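Local structure of blood group a-and b-cleaving endo-beta-galactosidase (Streptococcus pneumoniae, 2YGM) at residues S98-V103 with H155-E160; V269-S274 with K306-D311. The protein carries carbohydrate-binding modules, one of them holding a B-type blood group sugar chain, and probably directs the endo-beta-galactosidase to such glycans. All coordinates share one frame; numbering follows the deposited sequence.

Contact 1 of 2, residues S98-V103 with H155-E160; sequences SDHAVV and HTWGDE. With CA (calcium ion), chain E; GLA (alpha-D-galactopyranose), chain C; GAL (beta-D-galactopyranose), chain B.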
loop_
_atom_site.group_PDB
_atom_site.type_symbol
_atom_site.label_atom_id
_atom_site.label_comp_id
_atom_site.label_asym_id
_atom_site.label_seq_id
_atom_site.Cartn_x
_atom_site.Cartn_y
_atom_site.Cartn_z
ATOM N N SER A 98 -6.708 38.734 -9.179
ATOM C CA SER A 98 -6.615 38.206 -10.537
ATOM C C SER A 98 -5.176 37.867 -10.944
ATOM O O SER A 98 -4.962 37.026 -11.820
ATOM C CB SER A 98 -7.240 39.184 -11.533
ATOM O OG SER A 98 -6.593 40.442 -11.472
ATOM N N ASP A 99 -4.202 38.515 -10.304
ATOM C CA ASP A 99 -2.787 38.225 -10.560
ATOM C C ASP A 99 -2.272 37.020 -9.758
ATOM O O ASP A 99 -1.099 36.662 -9.848
ATOM C CB ASP A 99 -1.907 39.471 -10.353
ATOM C CG ASP A 99 -1.809 39.916 -8.888
ATOM O OD1 ASP A 99 -2.435 39.306 -7.994
ATOM O OD2 ASP A 99 -1.087 40.903 -8.635
ATOM N N HIS A 100 -3.168 36.408 -8.985
ATOM C CA HIS A 100 -2.873 35.183 -8.242
ATOM C C HIS A 100 -3.394 33.955 -8.990
ATOM O O HIS A 100 -4.314 34.067 -9.801
ATOM C CB HIS A 100 -3.502 35.240 -6.848
ATOM C CG HIS A 100 -2.677 35.969 -5.835
ATOM N ND1 HIS A 100 -2.235 37.261 -6.021
ATOM C CD2 HIS A 100 -2.230 35.591 -4.614
ATOM C CE1 HIS A 100 -1.539 37.641 -4.964
ATOM N NE2 HIS A 100 -1.521 36.647 -4.096
ATOM N N ALA A 101 -2.806 32.793 -8.708
ATOM C CA ALA A 101 -3.187 31.527 -9.347
ATOM C C ALA A 101 -3.287 31.653 -10.877
ATOM O O ALA A 101 -4.348 31.443 -11.476
ATOM C CB ALA A 101 -4.481 30.981 -8.746
ATOM N N VAL A 102 -2.168 32.034 -11.486
ATOM C CA VAL A 102 -2.050 32.131 -12.934
ATOM C C VAL A 102 -0.817 31.333 -13.328
ATOM O O VAL A 102 0.314 31.778 -13.118
ATOM C CB VAL A 102 -1.925 33.601 -13.415
ATOM C CG1 VAL A 102 -1.712 33.663 -14.923
ATOM C CG2 VAL A 102 -3.159 34.408 -13.019
ATOM N N VAL A 103 -1.041 30.142 -13.870
ATOM C CA VAL A 103 0.054 29.259 -14.251
ATOM C C VAL A 103 0.154 29.205 -15.764
ATOM O O VAL A 103 -0.822 28.904 -16.453
ATOM C CB VAL A 103 -0.099 27.853 -13.629
ATOM C CG1 VAL A 103 0.915 26.870 -14.216
ATOM C CG2 VAL A 103 0.061 27.939 -12.119
ATOM N N HIS A 155 4.305 36.190 -11.819
ATOM C CA HIS A 155 4.413 36.020 -10.361
ATOM C C HIS A 155 4.165 34.569 -9.964
ATOM O O HIS A 155 3.565 33.809 -10.723
ATOM C CB HIS A 155 3.419 36.927 -9.618
ATOM C CG HIS A 155 3.577 38.384 -9.921
ATOM N ND1 HIS A 155 4.491 39.186 -9.272
ATOM C CD2 HIS A 155 2.930 39.186 -10.800
ATOM C CE1 HIS A 155 4.405 40.418 -9.742
ATOM N NE2 HIS A 155 3.465 40.445 -10.671
ATOM N N THR A 156 4.612 34.188 -8.773
ATOM C CA THR A 156 4.378 32.838 -8.266
ATOM C C THR A 156 3.117 32.778 -7.402
ATOM O O THR A 156 2.730 31.709 -6.924
ATOM C CB THR A 156 5.569 32.332 -7.422
ATOM O OG1 THR A 156 5.660 33.101 -6.216
ATOM C CG2 THR A 156 6.883 32.428 -8.196
ATOM N N TRP A 157 2.482 33.930 -7.213
ATOM C CA TRP A 157 1.403 34.083 -6.241
ATOM C C TRP A 157 0.190 33.188 -6.497
ATOM O O TRP A 157 -0.414 33.231 -7.567
ATOM C CB TRP A 157 0.979 35.552 -6.143
ATOM C CG TRP A 157 2.099 36.482 -5.730
ATOM C CD1 TRP A 157 3.154 36.187 -4.908
ATOM C CD2 TRP A 157 2.257 37.857 -6.104
ATOM N NE1 TRP A 157 3.963 37.287 -4.759
ATOM C CE2 TRP A 157 3.436 38.327 -5.479
ATOM C CE3 TRP A 157 1.521 38.738 -6.909
ATOM C CZ2 TRP A 157 3.897 39.639 -5.635
ATOM C CZ3 TRP A 157 1.977 40.040 -7.064
ATOM C CH2 TRP A 157 3.156 40.478 -6.430
ATOM N N GLY A 158 -0.142 32.366 -5.505
ATOM C CA GLY A 158 -1.299 31.476 -5.575
ATOM C C GLY A 158 -1.162 30.320 -6.552
ATOM O O GLY A 158 -2.128 29.590 -6.787
ATOM N N ASP A 159 0.036 30.148 -7.112
ATOM C CA ASP A 159 0.296 29.098 -8.090
ATOM C C ASP A 159 0.479 27.741 -7.418
ATOM O O ASP A 159 1.505 27.074 -7.601
ATOM C CB ASP A 159 1.517 29.447 -8.947
ATOM C CG ASP A 159 1.306 30.683 -9.799
ATOM O OD1 ASP A 159 0.222 31.301 -9.727
ATOM O OD2 ASP A 159 2.229 31.048 -10.552
ATOM N N GLU A 160 -0.534 27.339 -6.653
ATOM C CA GLU A 160 -0.522 26.088 -5.902
ATOM C C GLU A 160 -0.734 24.887 -6.825
ATOM O O GLU A 160 -1.763 24.212 -6.749
ATOM C CB GLU A 160 -1.618 26.109 -4.831
ATOM C CG GLU A 160 -1.586 27.309 -3.897
ATOM C CD GLU A 160 -0.675 27.102 -2.718
ATOM O OE1 GLU A 160 -0.813 26.069 -2.032
ATOM O OE2 GLU A 160 0.179 27.979 -2.474
HETATM CA CA CA E . 1.711 33.048 -11.653
HETATM C C1 GLA C . 0.562 33.725 -2.118
HETATM C C2 GLA C . -0.305 32.590 -1.563
HETATM C C3 GLA C . 0.564 31.575 -0.829
HETATM C C4 GLA C . 1.638 31.034 -1.764
HETATM C C5 GLA C . 2.466 32.190 -2.326
HETATM C C6 GLA C . 3.469 31.679 -3.358
HETATM O O2 GLA C . -1.273 33.101 -0.676
HETATM O O3 GLA C . -0.234 30.525 -0.344
HETATM O O4 GLA C . 1.038 30.305 -2.814
HETATM O O5 GLA C . 1.650 33.212 -2.893
HETATM O O6 GLA C . 4.085 32.761 -4.020
HETATM C C1 GAL B . 3.000 37.452 0.090
HETATM C C2 GAL B . 2.340 36.076 0.119
HETATM C C3 GAL B . 1.808 35.654 -1.258
HETATM C C4 GAL B . 1.182 36.816 -2.045
HETATM C C5 GAL B . 1.977 38.119 -1.882
HETATM C C6 GAL B . 1.333 39.313 -2.578
HETATM O O2 GAL B . 3.319 35.166 0.576
HETATM O O3 GAL B . 0.868 34.624 -1.018
HETATM O O4 GAL B . -0.163 36.999 -1.653
HETATM O O5 GAL B . 2.148 38.403 -0.511
HETATM O O6 GAL B . 2.231 40.397 -2.555
HETATM O O HOH W 1 1.765 34.783 -13.135
#
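V102 and D159 meet at a calcium ion. The metal is bound by V102 O at 2.4 Å and by D159 OD2, with H155 O, a water and A152 O completing the ligands. The other carboxylate oxygen, D159 OD1, accepts a hydrogen bond from V102 N, which comes from above the carboxylate plane; one aspartate thus takes hold of the 98-103 loop through both metal and amide. Beside it, A101 N donates to W157 O at 2.7 Å, and H100 CA adds a CA-H...O contact to the same carbonyl.

H100 is gripped at both ring nitrogens. ND1 donates to D99 OD1 at 2.8 Å with the acceptor in the imidazole plane, while NE2 shares a hydrogen bond of 2.8 Å with O4 of beta-galactose, also at the ring edge. The carboxylate, itself salt-bridged to R97, would fix the rotation of the imidazole and may polarise it.

Packing centres on W157. Its CB sits over the middle of the H100 ring, 3.4 Å from the centroid, a CH-pi contact. With CG anti to the carbonyl carbon (chi1 -59°), the indole lies beside the imidazole and slid off it, the planes at 28°. One indole face takes C4 and C6 of beta-galactose, the opposite face meets H155 ND1, and D99 OD2 lies at the edge in plane.

The second sugar, alpha-galactose, is held by the type II turn T156-D159 and the residue after it: O6 donates to T156 OG1 at 2.7 Å, G158 N donates to O5, and O4 donates to E160 OE2 at 2.5 Å. An aromatic platform with polar groups at the sugar hydroxyls is characteristic of beta-sandwich carbohydrate-binding modules, here of the NPCBM family, with calcium tying the two loops behind it.

Contact 2 of 2, residues V269-S274 with K306-D311; sequences VGIDRS and KGIKYD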
loop_
_atom_site.group_PDB
_atom_site.type_symbol
_atom_site.label_atom_id
_atom_site.label_comp_id
_atom_site.label_asym_id
_atom_site.label_seq_id
_atom_site.Cartn_x
_atom_site.Cartn_y
_atom_site.Cartn_z
ATOM N N VAL A 269 1.979 -13.408 8.968
ATOM C CA VAL A 269 1.733 -14.127 10.215
ATOM C C VAL A 269 2.310 -13.356 11.403
ATOM O O VAL A 269 3.463 -12.930 11.374
ATOM C CB VAL A 269 2.317 -15.569 10.164
ATOM C CG1 VAL A 269 2.009 -16.334 11.452
ATOM C CG2 VAL A 269 1.756 -16.332 8.966
ATOM N N GLY A 270 1.489 -13.175 12.434
ATOM C CA GLY A 270 1.907 -12.534 13.683
ATOM C C GLY A 270 0.808 -12.571 14.731
ATOM O O GLY A 270 -0.199 -13.245 14.549
ATOM N N ILE A 271 1.014 -11.846 15.832
ATOM C CA ILE A 271 0.015 -11.709 16.887
ATOM C C ILE A 271 -0.771 -10.428 16.643
ATOM O O ILE A 271 -0.188 -9.388 16.345
ATOM C CB ILE A 271 0.667 -11.678 18.312
ATOM C CG1 ILE A 271 1.209 -13.050 18.708
ATOM C CG2 ILE A 271 -0.321 -11.241 19.374
ATOM C CD1 ILE A 271 2.699 -13.167 18.598
ATOM N N ASP A 272 -2.094 -10.515 16.758
ATOM C CA ASP A 272 -2.965 -9.354 16.602
ATOM C C ASP A 272 -2.668 -8.282 17.649
ATOM O O ASP A 272 -2.343 -8.590 18.798
ATOM C CB ASP A 272 -4.429 -9.770 16.693
ATOM C CG ASP A 272 -5.359 -8.760 16.049
ATOM O OD1 ASP A 272 -5.558 -8.837 14.815
ATOM O OD2 ASP A 272 -5.897 -7.896 16.777
ATOM N N ARG A 273 -2.796 -7.023 17.240
ATOM C CA ARG A 273 -2.508 -5.884 18.109
ATOM C C ARG A 273 -3.450 -5.781 19.311
ATOM O O ARG A 273 -3.150 -5.078 20.277
ATOM C CB ARG A 273 -2.518 -4.577 17.302
ATOM C CG ARG A 273 -1.483 -4.516 16.174
ATOM C CD ARG A 273 -0.083 -4.889 16.652
ATOM N NE ARG A 273 0.540 -3.825 17.440
ATOM C CZ ARG A 273 1.606 -3.986 18.224
ATOM N NH1 ARG A 273 2.181 -5.181 18.350
ATOM N NH2 ARG A 273 2.100 -2.946 18.887
ATOM N N SER A 274 -4.576 -6.488 19.244
ATOM C CA SER A 274 -5.580 -6.477 20.308
ATOM C C SER A 274 -5.431 -7.654 21.281
ATOM O O SER A 274 -6.251 -7.828 22.186
ATOM C CB SER A 274 -6.994 -6.461 19.706
ATOM O OG SER A 274 -7.278 -7.660 18.998
ATOM N N LYS A 306 13.795 -18.155 17.299
ATOM C CA LYS A 306 13.469 -17.815 18.677
ATOM C C LYS A 306 11.959 -17.747 18.895
ATOM O O LYS A 306 11.495 -17.658 20.036
ATOM C CB LYS A 306 14.136 -16.492 19.072
ATOM C CG LYS A 306 14.720 -16.485 20.485
ATOM C CD LYS A 306 15.240 -15.103 20.904
ATOM C CE LYS A 306 16.413 -14.617 20.040
ATOM N NZ LYS A 306 17.633 -15.464 20.176
ATOM N N GLY A 307 11.198 -17.804 17.802
ATOM C CA GLY A 307 9.739 -17.726 17.859
ATOM C C GLY A 307 9.261 -16.306 17.639
ATOM O O GLY A 307 10.004 -15.473 17.112
ATOM N N ILE A 308 8.021 -16.021 18.035
ATOM C CA ILE A 308 7.474 -14.667 17.904
ATOM C C ILE A 308 6.784 -14.155 19.171
ATOM O O ILE A 308 6.037 -14.885 19.825
ATOM C CB ILE A 308 6.533 -14.506 16.663
ATOM C CG1 ILE A 308 5.249 -15.315 16.819
ATOM C CG2 ILE A 308 7.261 -14.889 15.366
ATOM C CD1 ILE A 308 4.173 -14.950 15.820
ATOM N N LYS A 309 7.052 -12.892 19.504
ATOM C CA LYS A 309 6.396 -12.212 20.619
ATOM C C LYS A 309 5.375 -11.209 20.082
ATOM O O LYS A 309 5.198 -11.085 18.874
ATOM C CB LYS A 309 7.417 -11.471 21.494
ATOM C CG LYS A 309 8.622 -12.280 21.968
ATOM C CD LYS A 309 9.462 -11.429 22.920
ATOM C CE LYS A 309 10.952 -11.752 22.839
ATOM N NZ LYS A 309 11.323 -12.969 23.613
ATOM N N TYR A 310 4.722 -10.490 20.989
ATOM C CA TYR A 310 3.774 -9.442 20.631
ATOM C C TYR A 310 4.423 -8.297 19.855
ATOM O O TYR A 310 3.800 -7.719 18.963
ATOM C CB TYR A 310 3.104 -8.893 21.886
ATOM C CG TYR A 310 2.098 -7.793 21.627
ATOM C CD1 TYR A 310 0.795 -8.093 21.230
ATOM C CD2 TYR A 310 2.447 -6.450 21.787
ATOM C CE1 TYR A 310 -0.134 -7.087 20.995
ATOM C CE2 TYR A 310 1.525 -5.434 21.551
ATOM C CZ TYR A 310 0.237 -5.760 21.157
ATOM O OH TYR A 310 -0.685 -4.766 20.927
ATOM N N ASP A 311 5.666 -7.973 20.207
ATOM C CA ASP A 311 6.393 -6.874 19.579
ATOM C C ASP A 311 7.160 -7.292 18.320
ATOM O O ASP A 311 7.937 -6.506 17.774
ATOM C CB ASP A 311 7.333 -6.197 20.591
ATOM C CG ASP A 311 8.404 -7.137 21.139
ATOM O OD1 ASP A 311 8.821 -8.081 20.434
ATOM O OD2 ASP A 311 8.845 -6.918 22.289
#
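I271 and Y310 join the chain leaving strand 262-270 to the loop before strand 315-320 in the second NPCBM module, a beta-sandwich. The strand ends at G270, and the residues that follow pack against that loop.

The apolar contacts come first along the chain. I271 CD1 lies 3.6 Å from I308 CD1, the two side chains lying alongside one another with opposed directions, and the same I308 methyl reaches G270 CA. I271 uses its two branches separately: CD1 also comes within 3.3 Å of K309 O, whereas CG2, anti to the backbone N, approaches the edge of the Y310 ring at CD1, 3.8 Å away. I308 continues into the sandwich, where it touches F315, L343 and I285.

A cation-pi stack follows. The guanidinium of R273 is stacked over one face of the Y310 ring, with centres 4.2 Å apart and planes at 23°. Bends at chi2 and chi3 (-50° and -75°) fold the arginine back over the tyrosine, bringing NH1 to 3.3 Å from CE2. R273 NE is salt-bridged to E236, which secures the guanidinium from outside the pair, and Y310 also stacks with H277.

Polar bonds fix the course of the chain at D272-S274. D272 OD2 accepts from both S274 N and S274 OG, the donors arriving from opposite faces of the carboxylate plane; the first bond forms an Asx turn. Across the contact, the phenol hydroxyl of Y310 donates to R273 O at 2.6 Å, the acceptor lying in the plane of the tyrosine ring.

Contacts 1 and 2 belong to successive NPCBM modules of one chain, the first closing before the second opens. Their centres lie 52 Å apart, and their nearest atoms are still about 36 Å from each other, so neither supports the other directly. Contact 1 belongs to a glycan site: the W157 side chain is also about 5 Å from the bound N-acetylglucosamine and about 6 Å from the fucose. Contact 2 joins loops of the second sandwich, and a bound sodium lies about 9 Å from the I271 side chain, too far to take part. The contacts lie on opposite sides of the chain's centre, their own centres about 34 Å and 21 Å from it, respectively.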